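Local coordinates for 4-hydroxy-tetrahydrodipicolinate synthase (Thermotoga maritima, PDB 1O5K), which probably catalyses the condensation of pyruvate with L-aspartate beta-semialdehyde to 4-hydroxy-tetrahydrodipicolinate, a step of lysine biosynthesis, through a Schiff base, at residues 291-294 / 295-299; 257-260 / 261-265; 269-273 / 274-278; 200-203 / 204-207. All coordinates share one frame; numbering follows the deposited sequence.

Interaction 1: 291-294 / 295-299; sequences KTVE and LLRNV
Thr292 and Leu296, one helical turn apart, lie side by side and point the same way, methyl against methyl, with Thr292 CG2 3.8 Å from Leu296 CD1. The threonine presents that methyl because CG2 stands anti to the backbone N, while OG1, anti to the carbonyl carbon, is turned to Glu261 of a preceding loop, with which it hydrogen-bonds. Leu296 also rests its branch point on the backbone, CG lying 3.2 Å from Thr292 O. The next pair along the helix meets at a slant: the Arg297 chain runs extended from CB to CD and then bends (chi3 -79°), which carries the guanidinium back along the helix until NH2 lies 3.9 Å from Val293 CG1 and NH1 4.0 Å from Glu294 CA. This is an apolar approach to the charged group; the Glu294 carboxylate stays well apart, OE1 being 6.3 Å from Arg297 NH1. Underneath runs the i to i+4 bonding of an alpha helix, from Leu295 N to Lys291 O through Asn298 N to Glu294 O. Its straightest member is Leu296 N to Thr292 O, 2.8 Å long with 175° at the hydrogen. Helix 290-302 thus turns Leu296 to both helix 241-257, at Ala257, and helix 265-273, at Ala269 and Leu273; Val293 and Arg297 also lie on Leu273, while Leu295 packs against Ala257 and Val260.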
# COMPACT_ATOMS: atom_id res chain seq x y z
N LYS A 291 23.58 -13.28 8.00
CA LYS A 291 23.58 -11.97 7.37
C LYS A 291 23.22 -10.85 8.35
O LYS A 291 23.94 -9.85 8.41
CB LYS A 291 22.64 -11.94 6.15
CG LYS A 291 23.30 -12.58 4.92
CD LYS A 291 22.41 -12.48 3.68
CE LYS A 291 22.97 -13.33 2.52
NZ LYS A 291 21.95 -13.46 1.41
N THR A 292 22.16 -11.03 9.14
CA THR A 292 21.74 -10.04 10.14
C THR A 292 22.82 -9.91 11.22
O THR A 292 23.14 -8.83 11.66
CB THR A 292 20.42 -10.48 10.79
OG1 THR A 292 19.35 -10.51 9.81
CG2 THR A 292 19.96 -9.51 11.90
N VAL A 293 23.34 -11.03 11.67
CA VAL A 293 24.37 -10.99 12.74
C VAL A 293 25.61 -10.21 12.28
O VAL A 293 26.19 -9.41 13.04
CB VAL A 293 24.81 -12.38 13.12
CG1 VAL A 293 26.01 -12.30 14.10
CG2 VAL A 293 23.65 -13.17 13.74
N GLU A 294 26.02 -10.47 11.03
CA GLU A 294 27.18 -9.85 10.41
C GLU A 294 26.98 -8.33 10.34
O GLU A 294 27.87 -7.55 10.69
CB GLU A 294 27.28 -10.47 9.01
CG GLU A 294 28.49 -10.35 8.14
CD GLU A 294 28.19 -11.22 6.90
OE1 GLU A 294 28.59 -12.41 6.89
OE2 GLU A 294 27.43 -10.74 6.01
N LEU A 295 25.77 -7.92 9.96
CA LEU A 295 25.38 -6.50 9.88
C LEU A 295 25.39 -5.88 11.27
O LEU A 295 25.97 -4.82 11.51
CB LEU A 295 23.99 -6.37 9.25
CG LEU A 295 23.29 -5.00 9.37
CD1 LEU A 295 24.09 -4.00 8.57
CD2 LEU A 295 21.87 -5.07 8.86
N LEU A 296 24.70 -6.51 12.19
CA LEU A 296 24.71 -6.01 13.55
C LEU A 296 26.16 -5.85 14.08
O LEU A 296 26.48 -4.82 14.68
CB LEU A 296 23.91 -6.93 14.45
CG LEU A 296 22.42 -6.93 14.16
CD1 LEU A 296 21.86 -8.16 14.87
CD2 LEU A 296 21.77 -5.63 14.63
N ARG A 297 27.03 -6.84 13.86
CA ARG A 297 28.39 -6.78 14.40
C ARG A 297 29.09 -5.51 13.89
O ARG A 297 29.73 -4.76 14.66
CB ARG A 297 29.19 -8.04 14.02
CG ARG A 297 30.42 -8.20 14.86
CD ARG A 297 31.35 -9.33 14.48
NE ARG A 297 30.88 -10.63 14.95
CZ ARG A 297 30.24 -11.51 14.20
NH1 ARG A 297 29.96 -11.26 12.93
NH2 ARG A 297 29.86 -12.66 14.75
N ASN A 298 28.90 -5.24 12.61
CA ASN A 298 29.51 -4.08 11.96
C ASN A 298 28.97 -2.76 12.48
O ASN A 298 29.72 -1.86 12.80
CB ASN A 298 29.28 -4.15 10.45
CG ASN A 298 30.20 -5.18 9.77
OD1 ASN A 298 31.25 -5.55 10.31
ND2 ASN A 298 29.78 -5.67 8.61
N VAL A 299 27.66 -2.68 12.53
CA VAL A 299 26.97 -1.50 13.02
C VAL A 299 27.27 -1.26 14.50
O VAL A 299 27.47 -0.11 14.91
CB VAL A 299 25.44 -1.62 12.78
CG1 VAL A 299 24.68 -0.63 13.59
CG2 VAL A 299 25.10 -1.42 11.29

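Interaction 2: 257-260 / 261-265; sequences ALFV and ETNPI
The loop that leads from helix 241-257 to helix 265-273 passes beside the predicted pyruvate site of this TIM-barrel enzyme, and its first bend, a type I turn from Ala257 to Val260, is folded back against Asn263. The Phe259 and Asn263 side chains run side by side in the same direction, ring and amide planes 47° apart. Contact is made by Asn263 CB, which comes up obliquely to the ring, 3.5 Å from Phe259 CE1 and 3.8 Å from Phe259 CD1. With CG anti to its own N (chi1 168°), Asn263 carries its amide on past the ring. A water joins the two limbs of the loop: it donates to Leu258 O at 2.8 Å and accepts from Asn263 ND2 at 2.7 Å. Nearer the bend, Phe259 CA sends a CA-H...O contact to Glu261 O, 3.6 Å away. Glu261 turns its carboxylate to the start of helix 290-302, OE2 accepting from Ser289 N and hydrogen-bonding Thr292 OG1, and Thr262 OG1 bonds to Lys120 O of a second subunit. A cis peptide bond precedes Pro264, the N-cap of the following helix. Both ends of the Asn263 amide are therefore occupied, ND2 by the water and OD1 by the OG1 of Thr56, a predicted pyruvate-binding residue; the amide is likely held against turning, and its carbonyl could orient that hydroxyl.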
# COMPACT_ATOMS: atom_id res chain seq x y z
N ALA A 257 19.08 -1.56 11.44
CA ALA A 257 19.58 -2.92 11.55
C ALA A 257 18.76 -3.76 12.51
O ALA A 257 18.65 -5.00 12.34
CB ALA A 257 21.04 -2.92 11.96
N LEU A 258 18.21 -3.12 13.56
CA LEU A 258 17.48 -3.86 14.57
C LEU A 258 16.10 -4.33 14.07
O LEU A 258 15.39 -5.04 14.74
CB LEU A 258 17.39 -3.00 15.87
CG LEU A 258 18.70 -2.90 16.62
CD1 LEU A 258 18.55 -2.00 17.83
CD2 LEU A 258 19.24 -4.31 17.08
N PHE A 259 15.74 -3.95 12.85
CA PHE A 259 14.51 -4.40 12.27
C PHE A 259 14.64 -5.04 10.90
O PHE A 259 13.66 -5.20 10.21
CB PHE A 259 13.54 -3.21 12.26
CG PHE A 259 13.24 -2.73 13.62
CD1 PHE A 259 12.18 -3.26 14.30
CD2 PHE A 259 14.07 -1.80 14.24
CE1 PHE A 259 11.90 -2.82 15.62
CE2 PHE A 259 13.79 -1.37 15.53
CZ PHE A 259 12.70 -1.90 16.20
N VAL A 260 15.83 -5.51 10.55
CA VAL A 260 15.97 -6.22 9.27
C VAL A 260 15.26 -7.58 9.31
O VAL A 260 14.96 -8.14 8.27
CB VAL A 260 17.44 -6.34 8.81
CG1 VAL A 260 18.01 -4.97 8.52
CG2 VAL A 260 18.31 -7.04 9.86
N GLU A 261 15.08 -8.13 10.51
CA GLU A 261 14.17 -9.24 10.73
C GLU A 261 13.27 -8.79 11.84
O GLU A 261 13.60 -7.85 12.54
CB GLU A 261 14.93 -10.49 11.18
CG GLU A 261 15.86 -10.98 10.09
CD GLU A 261 16.45 -12.33 10.43
OE1 GLU A 261 15.70 -13.31 10.50
OE2 GLU A 261 17.67 -12.40 10.63
N THR A 262 12.15 -9.47 12.01
CA THR A 262 11.18 -9.07 13.02
C THR A 262 11.81 -8.92 14.41
O THR A 262 12.45 -9.84 14.91
CB THR A 262 10.10 -10.12 13.10
OG1 THR A 262 9.44 -10.20 11.84
CG2 THR A 262 9.05 -9.71 14.16
N ASN A 263 11.54 -7.79 15.07
CA ASN A 263 11.98 -7.55 16.43
C ASN A 263 11.20 -8.52 17.33
O ASN A 263 9.98 -8.64 17.14
CB ASN A 263 11.59 -6.10 16.79
CG ASN A 263 11.72 -5.79 18.23
OD1 ASN A 263 10.73 -5.40 18.87
ND2 ASN A 263 12.93 -5.85 18.75
N PRO A 264 11.81 -9.15 18.33
CA PRO A 264 13.20 -8.94 18.78
C PRO A 264 14.30 -9.90 18.27
O PRO A 264 15.29 -10.12 18.99
CB PRO A 264 13.07 -9.12 20.27
CG PRO A 264 12.02 -10.20 20.42
CD PRO A 264 11.05 -10.00 19.27
N ILE A 265 14.15 -10.46 17.08
CA ILE A 265 15.18 -11.31 16.56
C ILE A 265 16.53 -10.59 16.47
O ILE A 265 17.53 -11.10 17.03
CB ILE A 265 14.76 -12.00 15.25
CG1 ILE A 265 13.68 -13.03 15.54
CG2 ILE A 265 15.91 -12.66 14.60
CD1 ILE A 265 12.99 -13.50 14.30
O HOH W 1 15.09 -6.33 17.19

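Interaction 3: 269-273 / 274-278; sequences AALNL and MGFIE
Asn272 ND2 gives Ile277 O the shortest hydrogen bond between 269-273 and 274-278, 2.8 Å and nearly straight at 174°. It lies in the carbonyl plane on a lone pair, and the oxygen in turn sits in the plane of the asparagine amide. The bond reaches across a Schellman motif that ends helix 265-273: Gly275 takes a positive phi of 94°, Phe276 N bonds to Leu271 O at 2.9 Å, and Gly275 N reaches Asn272 O from above the carbonyl plane. Any side chain at Gly275 would drive its CB into the carbonyl oxygen of Met274, which by itself explains the glycine. Asn272 can bridge to the departing chain because its CG stands anti to N (chi1 177°), which points the amide at the chain coming back past the helix end; its CA adds a CA-H...O contact to Ile277 O at 3.3 Å. An alanine here would lose the amide donor and is likely to leave Ile277 O with the weaker CA-H contact from this residue, so that the returning loop could drift from the helix. On another side of the helix Leu271 meets two loop residues: CD2 slants across to Phe276 CD1 at 4.0 Å, and the Phe276 ring then meets Tyr41 of helix 32-44. Beside it, Ile277 packs its CG1 3.7 Å from Leu271 CB, with CD1 3.8 Å from the same carbon.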
# COMPACT_ATOMS: atom_id res chain seq x y z
N ALA A 269 20.12 -10.92 19.00
CA ALA A 269 21.45 -11.27 18.41
C ALA A 269 22.51 -10.21 18.79
O ALA A 269 23.62 -10.55 19.13
CB ALA A 269 21.35 -11.49 16.90
N ALA A 270 22.11 -8.95 18.78
CA ALA A 270 22.93 -7.83 19.21
C ALA A 270 23.35 -7.94 20.70
O ALA A 270 24.54 -7.81 21.04
CB ALA A 270 22.17 -6.49 18.94
N LEU A 271 22.39 -8.19 21.58
CA LEU A 271 22.68 -8.37 23.02
C LEU A 271 23.62 -9.55 23.24
O LEU A 271 24.54 -9.51 24.11
CB LEU A 271 21.38 -8.52 23.79
CG LEU A 271 20.65 -7.16 23.90
CD1 LEU A 271 19.24 -7.43 24.36
CD2 LEU A 271 21.33 -6.26 24.87
N ASN A 272 23.44 -10.59 22.45
CA ASN A 272 24.38 -11.72 22.55
C ASN A 272 25.82 -11.36 22.11
O ASN A 272 26.83 -11.73 22.78
CB ASN A 272 23.84 -12.90 21.73
CG ASN A 272 24.78 -14.09 21.73
OD1 ASN A 272 25.30 -14.46 20.69
ND2 ASN A 272 24.98 -14.72 22.89
N LEU A 273 25.93 -10.67 20.98
CA LEU A 273 27.25 -10.23 20.51
C LEU A 273 27.93 -9.41 21.62
O LEU A 273 29.12 -9.52 21.85
CB LEU A 273 27.12 -9.39 19.24
CG LEU A 273 26.82 -10.14 17.96
CD1 LEU A 273 26.45 -9.17 16.84
CD2 LEU A 273 27.97 -10.99 17.50
N MET A 274 27.13 -8.61 22.33
CA MET A 274 27.64 -7.75 23.37
C MET A 274 27.93 -8.50 24.68
O MET A 274 28.47 -7.92 25.58
CB MET A 274 26.68 -6.57 23.61
CG MET A 274 26.72 -5.60 22.45
SD MET A 274 25.33 -4.40 22.53
CE MET A 274 26.09 -3.28 23.56
N GLY A 275 27.49 -9.75 24.80
CA GLY A 275 27.82 -10.56 25.98
C GLY A 275 26.78 -10.53 27.08
O GLY A 275 27.03 -10.99 28.17
N PHE A 276 25.57 -10.06 26.79
CA PHE A 276 24.55 -9.89 27.83
C PHE A 276 23.63 -11.10 28.00
O PHE A 276 23.23 -11.40 29.13
CB PHE A 276 23.67 -8.69 27.54
CG PHE A 276 24.23 -7.38 27.96
CD1 PHE A 276 24.71 -6.49 27.02
CD2 PHE A 276 24.22 -7.01 29.29
CE1 PHE A 276 25.20 -5.26 27.40
CE2 PHE A 276 24.73 -5.77 29.68
CZ PHE A 276 25.22 -4.91 28.73
N ILE A 277 23.27 -11.76 26.89
CA ILE A 277 22.27 -12.84 26.90
C ILE A 277 22.71 -13.93 25.92
O ILE A 277 23.63 -13.71 25.10
CB ILE A 277 20.88 -12.32 26.51
CG1 ILE A 277 20.81 -11.95 25.02
CG2 ILE A 277 20.48 -11.16 27.35
CD1 ILE A 277 19.34 -11.69 24.54
N GLU A 278 22.08 -15.10 26.03
CA GLU A 278 22.16 -16.12 25.01
C GLU A 278 21.22 -15.72 23.90
O GLU A 278 20.27 -14.96 24.11
CB GLU A 278 21.72 -17.48 25.52
CG GLU A 278 22.39 -17.98 26.77
CD GLU A 278 23.83 -18.40 26.55
OE1 GLU A 278 24.33 -18.38 25.40
OE2 GLU A 278 24.47 -18.72 27.55

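Interaction 4: 200-203 / 204-207; sequences SGND and DRTF
Ser200 has OG anti to its backbone N (chi1 -176°), and Thr206 has OG1 anti to its carbonyl carbon (chi1 -56°); these two torsions turn both hydroxyls back onto the bend between their residues. Ser200 OG donates to Asn202 O at 2.7 Å, and Arg205 N reaches that same oxygen at 3.0 Å from the opposite face of its carbonyl plane. Asp203 O is gripped in a similar way by Thr206 OG1 at 3.0 Å and Thr206 N at 3.2 Å, both from one face, while a water that donates to it accepts from Phe207 N. An alanine in place of Ser200 would remove the hydroxyl and probably leave Asn202 O without its grip on the face away from Arg205 N, and the bend freer to shift. Other side-chain contact is slight: Asn202 CB lies 3.8 Å from Arg205 CG and 3.7 Å from the carboxylate oxygen Asp204 OD1. Arg205 NH1 forms a salt bridge with Asp204 OD1 at 3.1 Å and another with Asp180 of a third subunit, while NE bonds to Pro177 O. Asp204 OD2 pairs with Lys256, and Asp203 OD1 and OD2 take bonds from Ser219, Val220 and Val221. These turn bonds lead into helix 206-212 of the TIM barrel, from a loop whose Ser200 backbone bonds to strand 216-219, near the predicted pyruvate-binding Ile218.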
# COMPACT_ATOMS: atom_id res chain seq x y z
N SER A 200 6.73 7.79 21.22
CA SER A 200 6.95 7.02 20.01
C SER A 200 7.10 5.50 20.28
O SER A 200 7.78 5.08 21.24
CB SER A 200 8.26 7.48 19.29
OG SER A 200 8.40 6.77 18.09
N GLY A 201 6.52 4.70 19.41
CA GLY A 201 6.69 3.27 19.38
C GLY A 201 7.67 2.83 18.30
O GLY A 201 7.87 1.64 18.10
N ASN A 202 8.31 3.79 17.64
CA ASN A 202 9.35 3.49 16.68
C ASN A 202 10.58 4.32 16.95
O ASN A 202 10.51 5.54 17.02
CB ASN A 202 8.89 3.80 15.25
CG ASN A 202 7.84 2.86 14.77
OD1 ASN A 202 8.09 1.65 14.61
ND2 ASN A 202 6.69 3.38 14.49
N ASP A 203 11.69 3.66 17.19
CA ASP A 203 12.93 4.42 17.46
C ASP A 203 13.23 5.46 16.37
O ASP A 203 13.61 6.59 16.67
CB ASP A 203 14.10 3.49 17.60
CG ASP A 203 14.02 2.72 18.89
OD1 ASP A 203 13.94 3.36 19.95
OD2 ASP A 203 13.98 1.51 18.93
N ASP A 204 13.08 5.05 15.11
CA ASP A 204 13.38 5.96 14.01
C ASP A 204 12.31 7.02 13.76
O ASP A 204 12.43 7.80 12.83
CB ASP A 204 13.71 5.17 12.71
CG ASP A 204 12.51 4.47 12.09
OD1 ASP A 204 11.36 4.56 12.62
OD2 ASP A 204 12.65 3.77 11.05
N ARG A 205 11.29 7.09 14.60
CA ARG A 205 10.32 8.24 14.57
C ARG A 205 10.43 9.14 15.81
O ARG A 205 9.77 10.17 15.88
CB ARG A 205 8.89 7.73 14.46
CG ARG A 205 8.61 6.97 13.16
CD ARG A 205 8.55 7.84 11.97
NE ARG A 205 8.21 7.18 10.72
CZ ARG A 205 9.06 6.52 9.94
NH1 ARG A 205 10.35 6.34 10.29
NH2 ARG A 205 8.62 6.05 8.79
N THR A 206 11.28 8.79 16.78
CA THR A 206 11.37 9.55 18.06
C THR A 206 11.64 11.03 17.83
O THR A 206 10.94 11.89 18.38
CB THR A 206 12.45 8.97 18.95
OG1 THR A 206 12.19 7.58 19.17
CG2 THR A 206 12.41 9.68 20.32
N PHE A 207 12.67 11.34 17.06
CA PHE A 207 13.02 12.72 16.76
C PHE A 207 11.81 13.53 16.25
O PHE A 207 11.48 14.60 16.76
CB PHE A 207 14.20 12.82 15.77
CG PHE A 207 14.52 14.22 15.36
CD1 PHE A 207 15.06 15.11 16.28
CD2 PHE A 207 14.21 14.69 14.06
CE1 PHE A 207 15.35 16.41 15.94
CE2 PHE A 207 14.46 16.03 13.73
CZ PHE A 207 15.02 16.87 14.67
O HOH W 2 14.51 9.22 15.97

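In the fold
Along the chain the order is interaction 4, 2, 3, then 1. Interaction 4 lies at the start of helix 206-212, next to barrel strand 216-219; the other three follow in the C-terminal helices and the loops that join them. Interaction 2 is the loop between helices 241-257 and 265-273, interaction 3 ends the latter, and interaction 1 lies on helix 290-302. Those three touch one another, their centres about 11 to 14 Å apart, whereas interaction 4 stands about 15 Å from interaction 2 and about 22 to 23 Å from the others, centre to centre. Packing thus runs from the outer helix 290-302 inward to Asn263 beside the predicted pyruvate site, while 261-265 and 204-207 reach two different neighbouring subunits of the tetramer.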